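Local coordinates for envelope glycoprotein (Thogoto virus, PDB 5XEA), which drives fusion of the viral and host membranes, and probably also attaches the virion to a receptor on the host cell, at the interface of chains A and B. Sequence-based numbering; all coordinates share one arbitrary frame. Chains: chain A/B, Envelope glycoprotein.

The four contacts join chains A and B of a three-chain assembly, and in all but contact 3 chain A contributes part of its long helix 282-327. Contacts 1, 3 and 4 cluster towards the C-terminal end of that helix: contact 3 lies about 13 Å from contact 4, with which it shares B:Arg15, and 16 Å from contact 1 between C-alpha centres. Contact 2, at the helix start, is about 31 Å from contact 4 and 46 Å from contact 1. The subunits are thus fastened by helix end against helix, helix start against a beta surface, and an extended N-terminal segment.

Contact 1: the interface of chains A and B. Residues chain A 324, 328, 331, 334; chain B 319-320, 323, 326.
B:Ser323 and B:Thr319, on helix 282-327 of chain B, meet the end of chain A's long helix, the turn after it and the short helix 331-335, in an interface that closes the C-terminal end of the coiled-coil core of this gp64-type, class III fusogen. The small B:Ser323 and B:Thr319 probably let chain A turn closely across the helix. The hydroxyl B:Ser323 OG donates to the carboxylate A:Asp328 OD2 at 3.0 Å, reaching its anti side 17° out of the carboxylate plane. With OG anti to the backbone N (chi1 155°), the hydroxyl projects towards that acid and also passes the methyl A:Ile324 CG2. Beside it, A:Ile324 CD1 packs 3.6 Å from B:Val320 CG1, the two branched side chains crossing at about a right angle. A:Leu331 extends the packing, its CD1 touching the methyl B:Thr319 CG2. That same methyl sits over the centre of the A:Arg334 guanidinium, with CG2 of B:Thr319 3.4 Å from CZ of A:Arg334. The arginine chain, bent at chi2 and chi3, lays its flat face on the threonine. On the other branch of the threonine, water 1 lies 2.6 Å from the hydroxyl B:Thr319 OG1 and 3.1 Å from the backbone A:Arg334 O.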
# COMPACT_ATOMS: atom_id res chain seq x y z
N ILE A 324 42.03 5.49 -42.21
CA ILE A 324 41.58 5.14 -43.55
C ILE A 324 41.28 6.39 -44.36
O ILE A 324 41.44 6.39 -45.58
CB ILE A 324 40.34 4.23 -43.53
CG1 ILE A 324 40.40 3.25 -42.36
CG2 ILE A 324 40.18 3.48 -44.85
CD1 ILE A 324 39.04 3.01 -41.75
N ASP A 328 41.64 7.02 -48.25
CA ASP A 328 40.40 7.24 -49.00
C ASP A 328 39.88 8.65 -48.71
O ASP A 328 39.15 8.87 -47.74
CB ASP A 328 39.35 6.18 -48.64
CG ASP A 328 37.99 6.45 -49.27
OD1 ASP A 328 37.89 7.23 -50.24
OD2 ASP A 328 36.99 5.87 -48.78
N LEU A 331 36.11 9.37 -47.88
CA LEU A 331 35.41 8.70 -46.78
C LEU A 331 34.73 9.70 -45.86
O LEU A 331 33.54 9.55 -45.54
CB LEU A 331 36.38 7.82 -46.01
CG LEU A 331 35.85 7.07 -44.78
CD1 LEU A 331 34.67 6.20 -45.15
CD2 LEU A 331 36.96 6.23 -44.16
N ARG A 334 31.56 10.83 -47.24
CA ARG A 334 30.45 9.88 -47.15
C ARG A 334 29.88 9.83 -45.74
O ARG A 334 28.67 9.64 -45.57
CB ARG A 334 30.92 8.50 -47.59
CG ARG A 334 31.07 8.35 -49.08
CD ARG A 334 30.64 6.97 -49.51
NE ARG A 334 31.62 5.96 -49.14
CZ ARG A 334 31.35 4.67 -48.96
NH1 ARG A 334 30.10 4.22 -49.09
NH2 ARG A 334 32.33 3.83 -48.62
N THR B 319 29.92 2.14 -43.93
CA THR B 319 30.66 3.02 -44.83
C THR B 319 32.17 2.85 -44.66
O THR B 319 32.92 2.90 -45.65
CB THR B 319 30.27 4.48 -44.59
OG1 THR B 319 28.85 4.62 -44.71
CG2 THR B 319 30.95 5.38 -45.62
N VAL B 320 32.62 2.68 -43.42
CA VAL B 320 34.02 2.43 -43.15
C VAL B 320 34.47 1.11 -43.75
O VAL B 320 35.52 1.02 -44.40
CB VAL B 320 34.28 2.47 -41.63
CG1 VAL B 320 35.66 1.87 -41.32
CG2 VAL B 320 34.17 3.90 -41.13
N SER B 323 35.00 1.12 -47.45
CA SER B 323 36.23 1.76 -47.88
C SER B 323 37.43 0.85 -47.66
O SER B 323 38.32 0.78 -48.52
CB SER B 323 36.37 3.10 -47.16
OG SER B 323 37.72 3.48 -47.08
N LYS B 326 37.49 -2.42 -50.20
CA LYS B 326 37.98 -2.25 -51.56
C LYS B 326 39.47 -2.52 -51.64
O LYS B 326 39.95 -3.05 -52.65
CB LYS B 326 37.66 -0.84 -52.07
CG LYS B 326 36.19 -0.60 -52.32
CD LYS B 326 35.93 0.82 -52.75
CE LYS B 326 34.44 1.09 -52.90
NZ LYS B 326 33.74 1.04 -51.59
O HOH W 1 28.00 7.00 -44.05

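Contact 2: the interface of chains A and B. Residues chain A 291, 294-295; chain B 225, 230, 404, 409.
A:Phe294 is the side chain most buried here, where a helix of chain A lies against a beta-sheet surface of chain B. Its ring stands out from the helix with CG anti to the backbone N (chi1 176°). B:Gln225 covers one face: its CB lies 3.7 Å from the centroid of the A:Phe294 ring, a CH-pi contact offset towards the rim. The amide oxygen B:Gln225 OE1 reaches the ring carbon A:Phe294 CE2 at 3.2 Å, with the amide turned 81° from the ring. A glutamine serves well here because its aliphatic part can pack on a ring while its amide stays with water.

On that same side B:Phe230 meets the rim at about a right angle, CD1 of B:Phe230 lying 3.6 Å from CD2 of A:Phe294; B:Trp404 comes from the other side. The CG of B:Phe230 rests 3.5 Å from the backbone carbon A:Ala291 CA; alanine, one turn earlier, is small enough to let the ring come down onto the helix.

A:Glu295 brings its carboxylate to the benzo edge of the B:Trp404 indole, where OE1 of A:Glu295 is 3.2 Å from CH2 of B:Trp404. The slightly positive ring hydrogens probably welcome this acid. Its other oxygen, A:Glu295 OE2, is linked through water 2 to B:Gln225 OE1.

The patch sits near the start of helix 282-327 of chain A, packed on strands 221-226 and 229-233 of chain B, with B:Trp404 and B:Ala409 added from non-helical segments.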
# COMPACT_ATOMS: atom_id res chain seq x y z
N ALA A 291 12.84 -0.78 -2.72
CA ALA A 291 13.24 -1.71 -3.78
C ALA A 291 13.31 -1.00 -5.11
O ALA A 291 14.28 -1.16 -5.87
CB ALA A 291 12.26 -2.88 -3.86
N PHE A 294 16.44 1.32 -5.22
CA PHE A 294 17.68 0.59 -5.49
C PHE A 294 17.78 0.21 -6.97
O PHE A 294 18.84 0.37 -7.59
CB PHE A 294 17.76 -0.65 -4.60
CG PHE A 294 18.96 -1.51 -4.88
CD1 PHE A 294 20.19 -1.19 -4.34
CD2 PHE A 294 18.86 -2.63 -5.71
CE1 PHE A 294 21.32 -1.98 -4.60
CE2 PHE A 294 19.99 -3.42 -5.98
CZ PHE A 294 21.20 -3.09 -5.41
N GLU A 295 16.69 -0.28 -7.56
CA GLU A 295 16.75 -0.72 -8.95
C GLU A 295 16.92 0.46 -9.90
O GLU A 295 17.64 0.36 -10.90
CB GLU A 295 15.51 -1.54 -9.29
CG GLU A 295 15.32 -2.77 -8.40
CD GLU A 295 16.24 -3.93 -8.77
OE1 GLU A 295 16.55 -4.08 -9.96
OE2 GLU A 295 16.65 -4.68 -7.86
N GLN B 225 20.88 -3.45 -1.33
CA GLN B 225 20.08 -4.66 -1.37
C GLN B 225 20.76 -5.71 -0.50
O GLN B 225 21.98 -5.81 -0.50
CB GLN B 225 19.92 -5.19 -2.80
CG GLN B 225 19.46 -6.64 -2.87
CD GLN B 225 19.22 -7.13 -4.30
OE1 GLN B 225 19.66 -6.52 -5.27
NE2 GLN B 225 18.52 -8.26 -4.42
N PHE B 230 15.53 -4.17 0.78
CA PHE B 230 16.15 -3.02 0.16
C PHE B 230 15.98 -1.84 1.09
O PHE B 230 14.91 -1.65 1.68
CB PHE B 230 15.55 -2.69 -1.22
CG PHE B 230 15.58 -3.85 -2.19
CD1 PHE B 230 16.54 -3.91 -3.20
CD2 PHE B 230 14.66 -4.88 -2.09
CE1 PHE B 230 16.56 -4.98 -4.08
CE2 PHE B 230 14.67 -5.95 -2.96
CZ PHE B 230 15.63 -6.00 -3.98
N TRP B 404 25.60 -3.79 -14.53
CA TRP B 404 24.68 -4.31 -13.53
C TRP B 404 23.34 -4.53 -14.20
O TRP B 404 22.85 -3.67 -14.94
CB TRP B 404 24.56 -3.35 -12.35
CG TRP B 404 23.51 -3.75 -11.36
CD1 TRP B 404 23.67 -4.55 -10.26
CD2 TRP B 404 22.14 -3.35 -11.38
NE1 TRP B 404 22.48 -4.68 -9.60
CE2 TRP B 404 21.52 -3.95 -10.26
CE3 TRP B 404 21.37 -2.55 -12.23
CZ2 TRP B 404 20.17 -3.77 -9.96
CZ3 TRP B 404 20.02 -2.37 -11.94
CH2 TRP B 404 19.44 -2.98 -10.81
N ALA B 409 12.39 -7.73 -7.76
CA ALA B 409 12.50 -7.61 -6.31
C ALA B 409 11.24 -8.21 -5.70
O ALA B 409 10.13 -7.74 -5.95
CB ALA B 409 12.67 -6.15 -5.89
O HOH W 2 18.08 -6.91 -8.01

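Contact 3: the interface of chains A and B. Residues chain A 348-350; chain B 10-13, 15.
A:Phe350 and B:Tyr11 pair as an antiparallel beta bridge, by which the N-terminal strand 11-13 of one subunit lies beside strand 350-354 of another. In this trimer of a gp64-family fusogen, the pairing holds the N-terminal strand against the neighbouring subunit.

Two backbone hydrogen bonds form the bridge. B:Tyr11 N donates to A:Phe350 O at 2.7 Å, almost straight at 178° at the hydrogen. In return, A:Phe350 N donates to B:Tyr11 O at 3.0 Å. B:Pro10, which follows a cis peptide bond, leads into the strand, its CA beside A:Phe350 O.

Apolar packing uses the phenylalanine ring. Its CG stands between the backbone N and the carbonyl carbon (chi1 56°), and this folds the ring across the neighbouring strand, where B:Tyr11 CB covers one face near the rim. The nearest carbon pair is CE1 of A:Phe350 and CB of B:Tyr11, 3.6 Å apart. The opposite edge of the ring, at CE2, meets B:Ile12 CA, while the flexible branch of B:Ile12 places CD1 3.9 Å from A:Asp348 CB.

Water-mediated contacts continue the seam. Water 3 lies 2.9 Å from both A:Asp348 O and the amide B:Leu13 N. Water 4 sits between the carboxylate oxygen A:Asp348 OD1 and both terminal nitrogens of B:Arg15, whose charge probably complements the acid. This guanidinium is itself steadied within chain B, where B:Arg15 NH1 donates to B:Leu13 O at 2.9 Å, the acceptor lying at the guanidinium edge.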
# COMPACT_ATOMS: atom_id res chain seq x y z
N ASP A 348 45.24 14.37 -36.87
CA ASP A 348 43.81 14.52 -36.62
C ASP A 348 43.12 15.58 -37.47
O ASP A 348 41.93 15.44 -37.75
CB ASP A 348 43.57 14.87 -35.15
CG ASP A 348 43.90 13.74 -34.22
OD1 ASP A 348 43.71 12.57 -34.62
OD2 ASP A 348 44.37 14.03 -33.09
N LYS A 349 43.82 16.65 -37.86
CA LYS A 349 43.19 17.79 -38.52
C LYS A 349 43.26 17.63 -40.03
O LYS A 349 44.28 17.21 -40.58
CB LYS A 349 43.85 19.09 -38.08
CG LYS A 349 43.60 19.42 -36.62
CD LYS A 349 44.80 20.03 -35.93
CE LYS A 349 45.11 21.41 -36.48
NZ LYS A 349 46.16 22.08 -35.66
N PHE A 350 42.15 17.96 -40.70
CA PHE A 350 42.04 17.80 -42.14
C PHE A 350 41.31 18.99 -42.73
O PHE A 350 40.62 19.74 -42.03
CB PHE A 350 41.31 16.49 -42.51
CG PHE A 350 39.92 16.35 -41.88
CD1 PHE A 350 38.78 16.75 -42.57
CD2 PHE A 350 39.78 15.83 -40.60
CE1 PHE A 350 37.52 16.64 -41.99
CE2 PHE A 350 38.51 15.70 -40.02
CZ PHE A 350 37.38 16.11 -40.71
N PRO B 10 40.92 24.22 -40.93
CA PRO B 10 40.93 22.77 -40.65
C PRO B 10 39.76 22.25 -39.78
O PRO B 10 39.24 22.96 -38.91
CB PRO B 10 42.25 22.59 -39.91
CG PRO B 10 42.40 23.87 -39.15
CD PRO B 10 41.84 24.95 -40.03
N TYR B 11 39.38 21.01 -40.03
CA TYR B 11 38.34 20.30 -39.27
C TYR B 11 38.95 19.17 -38.46
O TYR B 11 40.07 18.71 -38.71
CB TYR B 11 37.27 19.73 -40.20
CG TYR B 11 36.48 20.75 -40.99
CD1 TYR B 11 35.38 21.40 -40.43
CD2 TYR B 11 36.81 21.05 -42.31
CE1 TYR B 11 34.65 22.32 -41.15
CE2 TYR B 11 36.08 21.97 -43.04
CZ TYR B 11 35.00 22.61 -42.46
OH TYR B 11 34.27 23.53 -43.18
N ILE B 12 38.18 18.69 -37.49
CA ILE B 12 38.54 17.52 -36.70
C ILE B 12 37.27 16.72 -36.42
O ILE B 12 36.16 17.27 -36.37
CB ILE B 12 39.24 17.94 -35.40
CG1 ILE B 12 39.95 16.75 -34.76
CG2 ILE B 12 38.24 18.58 -34.43
CD1 ILE B 12 40.80 17.11 -33.58
N LEU B 13 37.42 15.40 -36.27
CA LEU B 13 36.30 14.53 -35.91
C LEU B 13 36.02 14.65 -34.42
O LEU B 13 36.90 14.41 -33.59
CB LEU B 13 36.59 13.08 -36.28
CG LEU B 13 36.60 12.69 -37.75
CD1 LEU B 13 36.77 11.19 -37.91
CD2 LEU B 13 35.33 13.16 -38.43
N ARG B 15 34.76 13.62 -30.82
CA ARG B 15 34.49 12.43 -30.03
C ARG B 15 33.22 12.66 -29.22
O ARG B 15 32.91 13.79 -28.83
CB ARG B 15 35.66 12.12 -29.09
CG ARG B 15 36.81 11.34 -29.76
CD ARG B 15 37.65 12.17 -30.75
NE ARG B 15 38.83 11.42 -31.22
CZ ARG B 15 39.53 11.70 -32.32
NH1 ARG B 15 39.17 12.71 -33.11
NH2 ARG B 15 40.59 10.96 -32.64
O HOH W 3 39.84 13.75 -36.58
O HOH W 4 40.82 12.16 -35.65

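Contact 4: the interface of chains A and B. Residues chain A 310-311, 314-315, 318; chain B 14-16, 18.
Aliphatic carbons form the centre: A:Arg311 CB lies 3.7 Å from B:Pro18 CD, and A:Ser314 CB packs on B:Tyr16 CB. B:Tyr16 turns its ring edge to the helix backbone at A:Arg311, while B:Pro18 CD covers one of its faces; the flat ring and the rigid proline make a smooth surface for the helix. Further along, CG of A:Glu315 meets CG of B:Arg15 at 3.8 Å.

B:Arg15 also lays its guanidinium face on A:Asp318, whose CB lies over the centre of the group, 3.4 Å from CZ of B:Arg15. The two side chains run past each other in opposite directions, with a loose salt bridge of 3.5 Å from B:Arg15 NE to A:Asp318 OD2. That carboxylate oxygen also lies 2.7 Å from the carbonyl B:Asp14 O; two acceptors would repel, so the acid may be protonated or its placement doubtful.

At the polar rim B:Tyr16 N donates to the hydroxyl A:Ser314 OG at 3.0 Å. The serine, at chi1 79°, in turn gives its hydrogen to A:Arg311 O, which fixes it as an acceptor. Water 5 links A:Glu315 OE2 to B:Tyr16 O, and A:Arg311 NH1 holds the same acid by a salt bridge.

The extended N-terminal segment of chain B runs along the outside of helix 282-327 of chain A.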
# COMPACT_ATOMS: atom_id res chain seq x y z
N PHE A 310 29.76 4.06 -25.48
CA PHE A 310 29.62 4.85 -26.69
C PHE A 310 30.70 5.92 -26.77
O PHE A 310 31.18 6.24 -27.86
CB PHE A 310 28.22 5.49 -26.77
CG PHE A 310 27.16 4.52 -27.16
CD1 PHE A 310 27.10 4.03 -28.45
CD2 PHE A 310 26.23 4.07 -26.23
CE1 PHE A 310 26.15 3.11 -28.82
CE2 PHE A 310 25.25 3.16 -26.59
CZ PHE A 310 25.20 2.67 -27.87
N ARG A 311 31.09 6.48 -25.63
CA ARG A 311 32.25 7.36 -25.61
C ARG A 311 33.49 6.62 -26.12
O ARG A 311 34.17 7.09 -27.04
CB ARG A 311 32.48 7.89 -24.20
CG ARG A 311 33.74 8.73 -24.03
CD ARG A 311 34.19 8.78 -22.56
NE ARG A 311 34.25 7.45 -21.95
CZ ARG A 311 35.18 6.54 -22.22
NH1 ARG A 311 36.16 6.79 -23.10
NH2 ARG A 311 35.13 5.35 -21.62
N SER A 314 33.39 5.84 -29.93
CA SER A 314 33.62 6.99 -30.79
C SER A 314 35.09 7.38 -30.81
O SER A 314 35.58 7.92 -31.82
CB SER A 314 32.77 8.17 -30.33
OG SER A 314 33.38 8.79 -29.22
N GLU A 315 35.83 7.12 -29.72
CA GLU A 315 37.27 7.35 -29.75
C GLU A 315 37.97 6.33 -30.63
O GLU A 315 38.83 6.69 -31.44
CB GLU A 315 37.85 7.31 -28.33
CG GLU A 315 37.21 8.35 -27.38
CD GLU A 315 37.67 8.19 -25.92
OE1 GLU A 315 38.52 7.31 -25.64
OE2 GLU A 315 37.19 8.96 -25.06
N ASP A 318 36.97 7.11 -34.39
CA ASP A 318 37.62 8.32 -34.89
C ASP A 318 39.09 8.05 -35.25
O ASP A 318 39.57 8.47 -36.31
CB ASP A 318 37.51 9.44 -33.87
CG ASP A 318 36.10 10.08 -33.83
OD1 ASP A 318 35.18 9.61 -34.53
OD2 ASP A 318 35.93 11.07 -33.10
N ASP B 14 34.80 15.05 -34.08
CA ASP B 14 34.38 15.11 -32.68
C ASP B 14 34.34 13.72 -32.07
O ASP B 14 33.91 12.76 -32.70
CB ASP B 14 33.00 15.75 -32.57
CG ASP B 14 33.04 17.26 -32.55
OD1 ASP B 14 34.12 17.82 -32.25
OD2 ASP B 14 31.99 17.89 -32.82
N ARG B 15 34.76 13.62 -30.82
CA ARG B 15 34.49 12.43 -30.03
C ARG B 15 33.22 12.66 -29.22
O ARG B 15 32.91 13.79 -28.83
CB ARG B 15 35.66 12.12 -29.09
CG ARG B 15 36.81 11.34 -29.76
CD ARG B 15 37.65 12.17 -30.75
NE ARG B 15 38.83 11.42 -31.22
CZ ARG B 15 39.53 11.70 -32.32
NH1 ARG B 15 39.17 12.71 -33.11
NH2 ARG B 15 40.59 10.96 -32.64
N TYR B 16 32.48 11.59 -28.97
CA TYR B 16 31.31 11.70 -28.10
C TYR B 16 31.74 11.79 -26.64
O TYR B 16 32.49 10.95 -26.16
CB TYR B 16 30.37 10.52 -28.31
CG TYR B 16 29.21 10.54 -27.34
CD1 TYR B 16 28.29 11.57 -27.34
CD2 TYR B 16 29.05 9.51 -26.42
CE1 TYR B 16 27.22 11.58 -26.45
CE2 TYR B 16 27.97 9.51 -25.53
CZ TYR B 16 27.06 10.55 -25.56
OH TYR B 16 26.01 10.55 -24.67
N PRO B 18 29.93 12.21 -23.10
CA PRO B 18 28.73 12.34 -22.26
C PRO B 18 29.02 13.07 -20.97
O PRO B 18 30.12 13.00 -20.41
CB PRO B 18 28.33 10.88 -22.00
CG PRO B 18 29.59 10.11 -22.14
CD PRO B 18 30.41 10.82 -23.18
O HOH W 5 35.66 10.97 -25.83